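Local atomic coordinates of trimethylamine-N-oxide reductase (PDB entry 7L5I), a protein that probably reduces trimethylamine N-oxide and related S- or N-oxides, as a molybdoenzyme carrying the bis-MGD molybdenum cofactor. Residues D433-P438 / Q479-V484; S424-A429 / T450-K455; N123-V128 / T135-G140; T473-F478 / A495-I500. One frame throughout, in Å; residues are numbered along the deposited sequence.

In the fold
All four contacts gather around the mixed sheet whose parallel strands 137-138, 456-460, 483-488 and 500-503 lie side by side, within the molybdopterin oxidoreductase region. Contact 3 comes first along the chain and closes before the others open; the segments of contact 1 alternate with those of contact 2 and with those of contact 4, while contact 2 closes before contact 4 begins. Centres of contacts 1 and 2, and of 1 and 4, are about 10 Å apart; contacts 2 and 4 lie farthest apart, at about 17 Å. Helices 431-436 and 471-477 cover one face and helix 114-131 the other, a layered α/β scaffold in an enzyme that holds two MGD molecules.

Contact 1 (D433-P438 / Q479-V484); sequences DVLLHP and QKPDVV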
loop_
_atom_site.group_PDB
_atom_site.type_symbol
_atom_site.label_atom_id
_atom_site.label_comp_id
_atom_site.label_asym_id
_atom_site.label_seq_id
_atom_site.Cartn_x
_atom_site.Cartn_y
_atom_site.Cartn_z
ATOM N N ASP A 433 -3.783 -10.413 -16.328
ATOM C CA ASP A 433 -4.458 -11.640 -16.734
ATOM C C ASP A 433 -5.806 -11.349 -17.367
ATOM O O ASP A 433 -6.169 -11.974 -18.372
ATOM C CB ASP A 433 -4.594 -12.513 -15.475
ATOM C CG ASP A 433 -4.669 -13.997 -15.748
ATOM O OD1 ASP A 433 -4.261 -14.471 -16.835
ATOM O OD2 ASP A 433 -5.107 -14.693 -14.802
ATOM N N VAL A 434 -6.569 -10.410 -16.792
ATOM C CA VAL A 434 -7.891 -10.071 -17.317
ATOM C C VAL A 434 -7.770 -9.414 -18.684
ATOM O O VAL A 434 -8.500 -9.745 -19.631
ATOM C CB VAL A 434 -8.635 -9.135 -16.335
ATOM C CG1 VAL A 434 -9.857 -8.509 -16.982
ATOM C CG2 VAL A 434 -9.038 -9.873 -15.072
ATOM N N LEU A 435 -6.891 -8.421 -18.797
ATOM C CA LEU A 435 -6.793 -7.710 -20.063
ATOM C C LEU A 435 -6.374 -8.647 -21.185
ATOM O O LEU A 435 -6.818 -8.480 -22.329
ATOM C CB LEU A 435 -5.795 -6.556 -19.945
ATOM C CG LEU A 435 -6.203 -5.401 -19.026
ATOM C CD1 LEU A 435 -5.092 -4.336 -19.063
ATOM C CD2 LEU A 435 -7.548 -4.789 -19.417
ATOM N N LEU A 436 -5.531 -9.637 -20.875
ATOM C CA LEU A 436 -5.033 -10.555 -21.885
ATOM C C LEU A 436 -6.009 -11.684 -22.197
ATOM O O LEU A 436 -6.008 -12.187 -23.328
ATOM C CB LEU A 436 -3.716 -11.187 -21.419
ATOM C CG LEU A 436 -2.495 -10.290 -21.374
ATOM C CD1 LEU A 436 -1.402 -10.845 -20.524
ATOM C CD2 LEU A 436 -1.998 -10.050 -22.812
ATOM N N HIS A 437 -6.808 -12.123 -21.218
ATOM C CA HIS A 437 -7.509 -13.412 -21.289
ATOM C C HIS A 437 -8.982 -13.312 -20.926
ATOM O O HIS A 437 -9.443 -13.887 -19.930
ATOM C CB HIS A 437 -6.814 -14.420 -20.371
ATOM C CG HIS A 437 -5.333 -14.493 -20.586
ATOM N ND1 HIS A 437 -4.422 -14.406 -19.555
ATOM C CD2 HIS A 437 -4.602 -14.601 -21.723
ATOM C CE1 HIS A 437 -3.198 -14.489 -20.042
ATOM N NE2 HIS A 437 -3.280 -14.615 -21.357
ATOM N N PRO A 438 -9.770 -12.625 -21.735
ATOM C CA PRO A 438 -11.206 -12.564 -21.444
ATOM C C PRO A 438 -11.833 -13.954 -21.423
ATOM O O PRO A 438 -11.478 -14.826 -22.213
ATOM C CB PRO A 438 -11.778 -11.712 -22.587
ATOM C CG PRO A 438 -10.728 -11.608 -23.586
ATOM C CD PRO A 438 -9.405 -11.816 -22.906
ATOM N N GLN A 479 -1.545 -3.707 -24.524
ATOM C CA GLN A 479 -1.784 -3.686 -25.968
ATOM C C GLN A 479 -3.166 -4.191 -26.350
ATOM O O GLN A 479 -3.555 -4.054 -27.506
ATOM C CB GLN A 479 -0.737 -4.526 -26.688
ATOM C CG GLN A 479 0.649 -3.965 -26.483
ATOM C CD GLN A 479 1.752 -4.838 -27.034
ATOM O OE1 GLN A 479 1.534 -5.995 -27.413
ATOM N NE2 GLN A 479 2.951 -4.287 -27.074
ATOM N N LYS A 480 -3.922 -4.744 -25.422
ATOM C CA LYS A 480 -5.180 -5.377 -25.780
ATOM C C LYS A 480 -6.332 -4.381 -25.906
ATOM O O LYS A 480 -7.168 -4.528 -26.813
ATOM C CB LYS A 480 -5.535 -6.463 -24.761
ATOM C CG LYS A 480 -4.636 -7.693 -24.831
ATOM C CD LYS A 480 -4.632 -8.281 -26.238
ATOM C CE LYS A 480 -4.115 -9.710 -26.277
ATOM N NZ LYS A 480 -4.116 -10.216 -27.688
ATOM N N PRO A 481 -6.432 -3.362 -25.057
ATOM C CA PRO A 481 -7.582 -2.460 -25.169
ATOM C C PRO A 481 -7.563 -1.641 -26.449
ATOM O O PRO A 481 -6.508 -1.348 -27.011
ATOM C CB PRO A 481 -7.451 -1.551 -23.940
ATOM C CG PRO A 481 -6.634 -2.356 -22.937
ATOM C CD PRO A 481 -5.668 -3.122 -23.813
ATOM N N ASP A 482 -8.774 -1.253 -26.883
ATOM C CA ASP A 482 -8.915 -0.316 -27.992
ATOM C C ASP A 482 -8.444 1.085 -27.615
ATOM O O ASP A 482 -7.894 1.799 -28.453
ATOM C CB ASP A 482 -10.369 -0.242 -28.447
ATOM C CG ASP A 482 -10.876 -1.533 -29.057
ATOM O OD1 ASP A 482 -10.056 -2.395 -29.407
ATOM O OD2 ASP A 482 -12.115 -1.664 -29.211
ATOM N N VAL A 483 -8.709 1.522 -26.380
ATOM C CA VAL A 483 -8.345 2.866 -25.942
ATOM C C VAL A 483 -7.876 2.808 -24.488
ATOM O O VAL A 483 -8.450 2.090 -23.663
ATOM C CB VAL A 483 -9.510 3.857 -26.144
ATOM C CG1 VAL A 483 -10.737 3.446 -25.346
ATOM C CG2 VAL A 483 -9.084 5.239 -25.785
ATOM N N VAL A 484 -6.801 3.549 -24.193
ATOM C CA VAL A 484 -6.225 3.664 -22.856
ATOM C C VAL A 484 -6.092 5.149 -22.559
ATOM O O VAL A 484 -5.398 5.865 -23.283
ATOM C CB VAL A 484 -4.854 2.967 -22.740
ATOM C CG1 VAL A 484 -4.241 3.212 -21.352
ATOM C CG2 VAL A 484 -4.993 1.471 -22.998
#
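Leu436 and Lys480 cross at about a right angle, the leucine presenting its CD2 methyl to the aliphatic part of the lysine. That methyl is 4.1 Å from Lys480 CG, with Lys480 CE at a similar range, so it rests against the chain from the bend outward. The bend lies at chi2 (-55°), and beyond it the chain is extended, crossing Leu436. Leu435 uses its backbone instead: Leu435 O sits 3.4 Å from Lys480 CB, and Lys480 CG is about as close, a purely van der Waals approach of a carbonyl to methylenes. Its side chain meets the turn more loosely, Leu435 CD2 lying 4.4 Å from Pro481 CG, while further packing comes from Val457 and Ala477.

Helix 431-436 thus rests beside the turn that leads from helix 471-477 into strand 483-488, at the end of a β-α-β crossover that starts from the adjacent parallel strand 456-460. Leu435 and Pro481 form the buried side of the contact, and Lys480 its exposed side.

Behind Leu436, the imidazole of His437 lies with one face under Leu436 CB, which stands 3.4 Å above the ring centre. The ring is held by His437 ND1 donating to Asp433 OD1 at 2.7 Å (151°); the oxygen lies close to the ring plane, while the donor comes to it on the anti side, tilted 26° from the carboxylate plane. Asp433 also pairs with Arg430 and Lys440 and accepts a hydrogen bond from Tyr451, surroundings that probably favour its ionised form.

Contact 2 (S424-A429 / T450-K455); sequences SAFPLA and TYPDIK
The CA atoms of Ser424 and Pro452 stand 5.6 Å apart, the nearest pair between the two segments, where the run into strand 426-427 passes the loop between strands 447-450 and 456-460. Strand 426-427 pairs in parallel with 170-171 as a small two-stranded sheet, joined by backbone bonds from Phe426 and Leu428 to Lys171, and the contact seats this element against the entry to the larger α/β sheet.

Pro452 is the shared surface, touched at three of its ring carbons. Its CB lies 4.0 Å from Ser424 CB, and its CD is 4.1 Å from Phe426 CD2, one ortho carbon of the phenyl ring. The phenylalanine and proline side chains run at about right angles, the ring being met obliquely. Phe426 has CG between its backbone N and carbonyl carbon (chi1 50°), a crowded position that puts the CD2 side of the ring next to Pro452 CD. The ring also meets that of Phe138, the planes about 25° apart. Val434 of helix 431-436 packs against both Phe426 and Pro452.

Leu428 touches Tyr142, one of the residues lining the pocket of the bound oxygen atom. Lys455 NZ forms a salt bridge with Asp453 OD1, its hydrogen bond being weak. The contact also buries one backbone acceptor without a hydrogen-bonding partner: Ser424 O lies 3.6 Å from Pro452 CD and about as far from Pro452 CG.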
loop_
_atom_site.group_PDB
_atom_site.type_symbol
_atom_site.label_atom_id
_atom_site.label_comp_id
_atom_site.label_asym_id
_atom_site.label_seq_id
_atom_site.Cartn_x
_atom_site.Cartn_y
_atom_site.Cartn_z
ATOM N N SER A 424 -18.594 -8.971 -12.786
ATOM C CA SER A 424 -17.404 -8.802 -13.603
ATOM C C SER A 424 -16.187 -8.391 -12.790
ATOM O O SER A 424 -15.077 -8.413 -13.332
ATOM C CB SER A 424 -17.655 -7.754 -14.698
ATOM O OG SER A 424 -18.756 -8.109 -15.523
ATOM N N ALA A 425 -16.372 -8.026 -11.513
ATOM C CA ALA A 425 -15.272 -7.555 -10.676
ATOM C C ALA A 425 -14.385 -8.713 -10.226
ATOM O O ALA A 425 -14.864 -9.784 -9.860
ATOM C CB ALA A 425 -15.805 -6.828 -9.440
ATOM N N PHE A 426 -13.089 -8.475 -10.224
ATOM C CA PHE A 426 -12.098 -9.509 -9.966
ATOM C C PHE A 426 -11.075 -9.025 -8.952
ATOM O O PHE A 426 -10.877 -7.820 -8.791
ATOM C CB PHE A 426 -11.390 -9.868 -11.275
ATOM C CG PHE A 426 -10.882 -8.663 -12.029
ATOM C CD1 PHE A 426 -9.623 -8.153 -11.775
ATOM C CD2 PHE A 426 -11.675 -8.038 -12.988
ATOM C CE1 PHE A 426 -9.139 -7.071 -12.475
ATOM C CE2 PHE A 426 -11.204 -6.943 -13.684
ATOM C CZ PHE A 426 -9.956 -6.447 -13.421
ATOM N N PRO A 427 -10.393 -9.945 -8.261
ATOM C CA PRO A 427 -9.267 -9.537 -7.389
ATOM C C PRO A 427 -8.279 -8.717 -8.202
ATOM O O PRO A 427 -7.815 -9.149 -9.259
ATOM C CB PRO A 427 -8.662 -10.871 -6.935
ATOM C CG PRO A 427 -9.693 -11.903 -7.225
ATOM C CD PRO A 427 -10.508 -11.410 -8.371
ATOM N N LEU A 428 -7.941 -7.523 -7.712
ATOM C CA LEU A 428 -7.442 -6.512 -8.636
ATOM C C LEU A 428 -6.073 -6.837 -9.215
ATOM O O LEU A 428 -5.751 -6.360 -10.315
ATOM C CB LEU A 428 -7.409 -5.144 -7.958
ATOM C CG LEU A 428 -6.174 -4.757 -7.157
ATOM C CD1 LEU A 428 -6.324 -3.307 -6.765
ATOM C CD2 LEU A 428 -6.016 -5.638 -5.938
ATOM N N ALA A 429 -5.245 -7.612 -8.521
ATOM C CA ALA A 429 -3.942 -7.934 -9.093
ATOM C C ALA A 429 -4.016 -8.979 -10.212
ATOM O O ALA A 429 -2.970 -9.370 -10.745
ATOM C CB ALA A 429 -2.973 -8.380 -7.993
ATOM N N THR A 450 -15.414 -15.113 -13.524
ATOM C CA THR A 450 -15.180 -15.137 -14.968
ATOM C C THR A 450 -14.691 -13.762 -15.413
ATOM O O THR A 450 -15.369 -12.764 -15.190
ATOM C CB THR A 450 -16.454 -15.525 -15.719
ATOM O OG1 THR A 450 -16.829 -16.856 -15.354
ATOM C CG2 THR A 450 -16.231 -15.464 -17.216
ATOM N N TYR A 451 -13.516 -13.721 -16.045
ATOM C CA TYR A 451 -12.943 -12.453 -16.458
ATOM C C TYR A 451 -13.803 -11.765 -17.515
ATOM O O TYR A 451 -14.236 -12.400 -18.488
ATOM C CB TYR A 451 -11.550 -12.660 -17.029
ATOM C CG TYR A 451 -10.473 -13.065 -16.051
ATOM C CD1 TYR A 451 -10.709 -13.127 -14.684
ATOM C CD2 TYR A 451 -9.199 -13.344 -16.508
ATOM C CE1 TYR A 451 -9.681 -13.471 -13.804
ATOM C CE2 TYR A 451 -8.190 -13.684 -15.654
ATOM C CZ TYR A 451 -8.432 -13.753 -14.296
ATOM O OH TYR A 451 -7.382 -14.095 -13.470
ATOM N N PRO A 452 -14.001 -10.461 -17.412
ATOM C CA PRO A 452 -14.725 -9.722 -18.451
ATOM C C PRO A 452 -13.830 -9.441 -19.656
ATOM O O PRO A 452 -12.634 -9.711 -19.654
ATOM C CB PRO A 452 -15.118 -8.431 -17.727
ATOM C CG PRO A 452 -14.003 -8.213 -16.766
ATOM C CD PRO A 452 -13.506 -9.577 -16.336
ATOM N N ASP A 453 -14.440 -8.855 -20.700
ATOM C CA ASP A 453 -13.767 -8.574 -21.969
ATOM C C ASP A 453 -13.597 -7.060 -22.114
ATOM O O ASP A 453 -14.524 -6.362 -22.521
ATOM C CB ASP A 453 -14.585 -9.164 -23.123
ATOM C CG ASP A 453 -13.890 -9.059 -24.466
ATOM O OD1 ASP A 453 -12.721 -8.617 -24.530
ATOM O OD2 ASP A 453 -14.532 -9.421 -25.477
ATOM N N ILE A 454 -12.395 -6.556 -21.803
ATOM C CA ILE A 454 -12.176 -5.124 -21.586
ATOM C C ILE A 454 -11.669 -4.504 -22.875
ATOM O O ILE A 454 -10.655 -4.946 -23.425
ATOM C CB ILE A 454 -11.177 -4.865 -20.429
ATOM C CG1 ILE A 454 -11.686 -5.421 -19.098
ATOM C CG2 ILE A 454 -10.853 -3.363 -20.340
ATOM C CD1 ILE A 454 -13.029 -4.894 -18.650
ATOM N N LYS A 455 -12.344 -3.442 -23.326
ATOM C CA LYS A 455 -11.980 -2.685 -24.520
ATOM C C LYS A 455 -11.426 -1.300 -24.227
ATOM O O LYS A 455 -10.799 -0.702 -25.110
ATOM C CB LYS A 455 -13.206 -2.501 -25.425
ATOM C CG LYS A 455 -13.917 -3.799 -25.755
ATOM C CD LYS A 455 -13.018 -4.732 -26.511
ATOM C CE LYS A 455 -13.715 -6.061 -26.766
ATOM N NZ LYS A 455 -12.777 -6.993 -27.441
#

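Contact 3 (N123-V128 / T135-G140); sequences NQLKRV and TGIFAG
Val128 and Ile137 carry the close part of this contact, their side chains slanting across one another. Val128 CG1 is the probing methyl: it lies 3.8 Å from Ile137 CG1 and equally 3.8 Å from Gly136 O, so a single branch fills the angle between the isoleucine and the preceding peptide. The valine torsion explains this, since CG1 is anti to the backbone N (chi1 173°) and extends from the helix into the strand segment. Gly136, with no side chain, leaves room for that methyl, and the CA atoms of Val128 and Gly136 stand only 6.6 Å apart.

One turn earlier the fit is slacker. Leu125 CD2 reaches just 4.5 Å from Ile137 CD1, and both residues instead share Met161 of helix 153-163 as a neighbour; Leu125 also packs on Tyr160 and on Ile485 of the sheet.

The opposite flank of the helix faces solvent, with Asn123 and Lys126 exposed; Lys126 has its CB directed away and a long, weak ion pair to Asp130. Between these sides, Arg127 lays one face of its guanidinium under Gln124 NE2, 3.4 Å above the plane, while its NH1 donates to Pro96 O.

Strand 137-138 pairs through Gly136 and Phe138 with strand 456-460, and Leu125 and Val128 rest on Ala456: a helix and its following edge strand, packed together as in the layered α/β, Rossmann-like sheets of this enzyme family.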
loop_
_atom_site.group_PDB
_atom_site.type_symbol
_atom_site.label_atom_id
_atom_site.label_comp_id
_atom_site.label_asym_id
_atom_site.label_seq_id
_atom_site.Cartn_x
_atom_site.Cartn_y
_atom_site.Cartn_z
ATOM N N ASN A 123 -15.962 10.375 -27.401
ATOM C CA ASN A 123 -16.321 9.563 -28.556
ATOM C C ASN A 123 -15.803 8.134 -28.438
ATOM O O ASN A 123 -16.496 7.187 -28.839
ATOM C CB ASN A 123 -15.794 10.217 -29.827
ATOM C CG ASN A 123 -16.568 11.468 -30.187
ATOM O OD1 ASN A 123 -17.769 11.562 -29.929
ATOM N ND2 ASN A 123 -15.885 12.440 -30.774
ATOM N N GLN A 124 -14.579 7.961 -27.926
ATOM C CA GLN A 124 -14.011 6.623 -27.778
ATOM C C GLN A 124 -14.719 5.817 -26.703
ATOM O O GLN A 124 -14.929 4.606 -26.874
ATOM C CB GLN A 124 -12.520 6.720 -27.468
ATOM C CG GLN A 124 -11.712 7.092 -28.676
ATOM C CD GLN A 124 -11.762 5.978 -29.712
ATOM O OE1 GLN A 124 -11.375 4.841 -29.423
ATOM N NE2 GLN A 124 -12.252 6.284 -30.888
ATOM N N LEU A 125 -15.115 6.463 -25.592
ATOM C CA LEU A 125 -15.850 5.724 -24.573
ATOM C C LEU A 125 -17.276 5.453 -25.033
ATOM O O LEU A 125 -17.831 4.391 -24.744
ATOM C CB LEU A 125 -15.854 6.491 -23.255
ATOM C CG LEU A 125 -14.502 6.601 -22.535
ATOM C CD1 LEU A 125 -14.633 7.481 -21.302
ATOM C CD2 LEU A 125 -13.944 5.227 -22.154
ATOM N N LYS A 126 -17.884 6.402 -25.745
ATOM C CA LYS A 126 -19.213 6.166 -26.289
ATOM C C LYS A 126 -19.212 4.977 -27.238
ATOM O O LYS A 126 -20.153 4.172 -27.235
ATOM C CB LYS A 126 -19.728 7.420 -26.991
ATOM C CG LYS A 126 -21.211 7.317 -27.351
ATOM C CD LYS A 126 -21.653 8.370 -28.359
ATOM C CE LYS A 126 -23.026 8.011 -28.962
ATOM N NZ LYS A 126 -22.950 7.743 -30.432
ATOM N N ARG A 127 -18.161 4.839 -28.056
ATOM C CA ARG A 127 -18.082 3.708 -28.972
ATOM C C ARG A 127 -18.101 2.398 -28.202
ATOM O O ARG A 127 -18.839 1.465 -28.552
ATOM C CB ARG A 127 -16.818 3.812 -29.826
ATOM C CG ARG A 127 -16.616 2.634 -30.785
ATOM C CD ARG A 127 -15.327 2.777 -31.611
ATOM N NE ARG A 127 -15.358 3.914 -32.535
ATOM C CZ ARG A 127 -14.298 4.375 -33.203
ATOM N NH1 ARG A 127 -13.107 3.809 -33.052
ATOM N NH2 ARG A 127 -14.426 5.411 -34.020
ATOM N N VAL A 128 -17.291 2.304 -27.142
ATOM C CA VAL A 128 -17.259 1.075 -26.358
ATOM C C VAL A 128 -18.595 0.840 -25.666
ATOM O O VAL A 128 -19.092 -0.297 -25.601
ATOM C CB VAL A 128 -16.109 1.112 -25.335
ATOM C CG1 VAL A 128 -16.224 -0.100 -24.424
ATOM C CG2 VAL A 128 -14.754 1.149 -26.041
ATOM N N THR A 135 -19.551 -3.443 -19.169
ATOM C CA THR A 135 -18.613 -4.524 -18.938
ATOM C C THR A 135 -17.430 -4.528 -19.902
ATOM O O THR A 135 -16.564 -5.393 -19.757
ATOM C CB THR A 135 -19.354 -5.867 -18.991
ATOM O OG1 THR A 135 -20.035 -6.005 -20.243
ATOM C CG2 THR A 135 -20.387 -5.943 -17.858
ATOM N N GLY A 136 -17.339 -3.585 -20.838
ATOM C CA GLY A 136 -16.166 -3.390 -21.656
ATOM C C GLY A 136 -15.238 -2.277 -21.211
ATOM O O GLY A 136 -14.216 -2.048 -21.864
ATOM N N ILE A 137 -15.542 -1.599 -20.104
ATOM C CA ILE A 137 -14.748 -0.465 -19.621
ATOM C C ILE A 137 -14.187 -0.808 -18.245
ATOM O O ILE A 137 -14.955 -1.045 -17.308
ATOM C CB ILE A 137 -15.594 0.820 -19.536
ATOM C CG1 ILE A 137 -16.110 1.212 -20.909
ATOM C CG2 ILE A 137 -14.792 1.955 -18.874
ATOM C CD1 ILE A 137 -17.113 2.347 -20.832
ATOM N N PHE A 138 -12.862 -0.797 -18.109
ATOM C CA PHE A 138 -12.244 -0.999 -16.809
ATOM C C PHE A 138 -11.853 0.361 -16.237
ATOM O O PHE A 138 -11.086 1.098 -16.859
ATOM C CB PHE A 138 -11.004 -1.892 -16.863
ATOM C CG PHE A 138 -10.438 -2.141 -15.514
ATOM C CD1 PHE A 138 -11.131 -2.960 -14.611
ATOM C CD2 PHE A 138 -9.278 -1.510 -15.083
ATOM C CE1 PHE A 138 -10.650 -3.178 -13.335
ATOM C CE2 PHE A 138 -8.800 -1.728 -13.784
ATOM C CZ PHE A 138 -9.496 -2.561 -12.917
ATOM N N ALA A 139 -12.371 0.679 -15.058
ATOM C CA ALA A 139 -12.015 1.915 -14.367
ATOM C C ALA A 139 -11.819 1.653 -12.877
ATOM O O ALA A 139 -12.099 2.519 -12.047
ATOM C CB ALA A 139 -13.067 3.003 -14.603
ATOM N N GLY A 140 -11.320 0.456 -12.527
ATOM C CA GLY A 140 -10.875 0.212 -11.159
ATOM C C GLY A 140 -9.853 1.228 -10.690
ATOM O O GLY A 140 -9.896 1.689 -9.546
#

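Contact 4 (T473-F478 / A495-I500); sequences TLVKAF and ARMADI
Met497 reaches across to Phe478 and Val475 with its terminal methyl. Met497 CE lies 3.9 Å from Phe478 CB and 4.0 Å from Val475 O, and a wider 4.3 Å separates it from Val475 CG1. The one methyl therefore touches a β-carbon, a helix carbonyl and a valine branch, all apolar or van der Waals contacts at the C-terminal end of helix 471-477. The phenylalanine meets it through CB and not through its ring. The methionine chain is bent twice, at chi2 (-72°) and chi3 (-55°), and this doubling back tucks CE beside the helix end.

Next outward is Phe465 of helix 464-467, on which both Val475 and Met497 pack and whose ring meets that of Phe478 edge-to-face. Phe478 also touches Leu435 and Val484, which places its ring between helices and sheet; chi1 at -96° is well off a staggered value, so the ring seems to be turned to suit these neighbours. Met497 rests on Arg104. That arginine binds Phe478 O through NH1 and Asp499 OD2 through NH2, and so links the two segments by a hydrogen bond and a salt bridge respectively.

Asp499 is gripped further: its OD1 pairs with Arg89, and its OD2 accepts from Val484 N. These bonds fix the loop where it turns into strand 500-503. About 11 Å separates the Phe478 side chain from a bound MGD, so the contact lies near the cofactor without touching it. It joins helix 471-477, the second helix of the crossover between parallel strands 456-460 and 483-488, to the loop entering parallel strand 500-503 in a Rossmann-like α/β sheet.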
loop_
_atom_site.group_PDB
_atom_site.type_symbol
_atom_site.label_atom_id
_atom_site.label_comp_id
_atom_site.label_asym_id
_atom_site.label_seq_id
_atom_site.Cartn_x
_atom_site.Cartn_y
_atom_site.Cartn_z
ATOM N N THR A 473 5.089 -8.257 -18.752
ATOM C CA THR A 473 3.829 -8.860 -19.130
ATOM C C THR A 473 2.698 -7.830 -19.135
ATOM O O THR A 473 1.802 -7.900 -19.987
ATOM C CB THR A 473 3.500 -10.012 -18.197
ATOM O OG1 THR A 473 4.462 -11.063 -18.380
ATOM C CG2 THR A 473 2.115 -10.534 -18.453
ATOM N N LEU A 474 2.738 -6.863 -18.211
ATOM C CA LEU A 474 1.733 -5.791 -18.228
ATOM C C LEU A 474 1.819 -4.962 -19.507
ATOM O O LEU A 474 0.796 -4.470 -20.007
ATOM C CB LEU A 474 1.898 -4.889 -17.003
ATOM C CG LEU A 474 0.809 -3.833 -16.795
ATOM C CD1 LEU A 474 -0.482 -4.522 -16.456
ATOM C CD2 LEU A 474 1.179 -2.839 -15.694
ATOM N N VAL A 475 3.021 -4.807 -20.065
ATOM C CA VAL A 475 3.145 -4.118 -21.348
ATOM C C VAL A 475 2.299 -4.809 -22.410
ATOM O O VAL A 475 1.594 -4.161 -23.187
ATOM C CB VAL A 475 4.621 -4.040 -21.780
ATOM C CG1 VAL A 475 4.713 -3.591 -23.239
ATOM C CG2 VAL A 475 5.391 -3.092 -20.886
ATOM N N LYS A 476 2.372 -6.143 -22.478
ATOM C CA LYS A 476 1.568 -6.887 -23.435
ATOM C C LYS A 476 0.083 -6.739 -23.149
ATOM O O LYS A 476 -0.729 -6.596 -24.074
ATOM C CB LYS A 476 1.977 -8.361 -23.410
ATOM C CG LYS A 476 3.417 -8.572 -23.824
ATOM C CD LYS A 476 3.756 -7.775 -25.079
ATOM C CE LYS A 476 5.101 -8.164 -25.678
ATOM N NZ LYS A 476 6.053 -7.019 -25.652
ATOM N N ALA A 477 -0.294 -6.780 -21.868
ATOM C CA ALA A 477 -1.690 -6.644 -21.492
ATOM C C ALA A 477 -2.267 -5.315 -21.958
ATOM O O ALA A 477 -3.418 -5.248 -22.400
ATOM C CB ALA A 477 -1.817 -6.762 -19.968
ATOM N N PHE A 478 -1.491 -4.255 -21.855
ATOM C CA PHE A 478 -1.975 -2.939 -22.247
ATOM C C PHE A 478 -2.001 -2.733 -23.744
ATOM O O PHE A 478 -2.449 -1.673 -24.193
ATOM C CB PHE A 478 -1.127 -1.857 -21.573
ATOM C CG PHE A 478 -1.746 -1.350 -20.320
ATOM C CD1 PHE A 478 -1.875 -2.183 -19.219
ATOM C CD2 PHE A 478 -2.244 -0.065 -20.246
ATOM C CE1 PHE A 478 -2.481 -1.740 -18.047
ATOM C CE2 PHE A 478 -2.861 0.391 -19.066
ATOM C CZ PHE A 478 -2.988 -0.448 -17.979
ATOM N N ALA A 495 1.435 6.824 -17.779
ATOM C CA ALA A 495 1.110 7.836 -18.773
ATOM C C ALA A 495 1.794 7.525 -20.095
ATOM O O ALA A 495 1.190 7.660 -21.171
ATOM C CB ALA A 495 1.526 9.228 -18.282
ATOM N N ARG A 496 3.064 7.110 -20.032
ATOM C CA ARG A 496 3.820 6.851 -21.250
ATOM C C ARG A 496 3.293 5.666 -22.033
ATOM O O ARG A 496 3.647 5.529 -23.212
ATOM C CB ARG A 496 5.289 6.657 -20.902
ATOM C CG ARG A 496 5.941 7.934 -20.367
ATOM C CD ARG A 496 7.316 7.667 -19.790
ATOM N NE ARG A 496 7.852 8.855 -19.134
ATOM C CZ ARG A 496 8.560 9.801 -19.742
ATOM N NH1 ARG A 496 8.816 9.722 -21.042
ATOM N NH2 ARG A 496 9.002 10.820 -19.041
ATOM N N MET A 497 2.447 4.828 -21.431
ATOM C CA MET A 497 1.858 3.683 -22.108
ATOM C C MET A 497 0.446 3.930 -22.622
ATOM O O MET A 497 -0.180 2.988 -23.134
ATOM C CB MET A 497 1.834 2.480 -21.162
ATOM C CG MET A 497 3.148 1.783 -21.031
ATOM S SD MET A 497 3.577 0.861 -22.520
ATOM C CE MET A 497 2.176 -0.208 -22.796
ATOM N N ALA A 498 -0.077 5.139 -22.487
ATOM C CA ALA A 498 -1.470 5.431 -22.803
ATOM C C ALA A 498 -1.636 5.866 -24.262
ATOM O O ALA A 498 -0.679 6.036 -25.008
ATOM C CB ALA A 498 -2.001 6.511 -21.865
ATOM N N ASP A 499 -2.896 6.030 -24.668
ATOM C CA ASP A 499 -3.221 6.671 -25.936
ATOM C C ASP A 499 -3.459 8.165 -25.776
ATOM O O ASP A 499 -3.096 8.959 -26.652
ATOM C CB ASP A 499 -4.480 6.046 -26.537
ATOM C CG ASP A 499 -4.317 4.600 -26.845
ATOM O OD1 ASP A 499 -3.229 4.219 -27.336
ATOM O OD2 ASP A 499 -5.283 3.848 -26.644
ATOM N N ILE A 500 -4.113 8.530 -24.681
ATOM C CA ILE A 500 -4.528 9.891 -24.386
ATOM C C ILE A 500 -4.110 10.190 -22.951
ATOM O O ILE A 500 -4.443 9.422 -22.035
ATOM C CB ILE A 500 -6.048 10.065 -24.531
ATOM C CG1 ILE A 500 -6.505 9.717 -25.949
ATOM C CG2 ILE A 500 -6.446 11.479 -24.132
ATOM C CD1 ILE A 500 -7.981 9.431 -26.025
#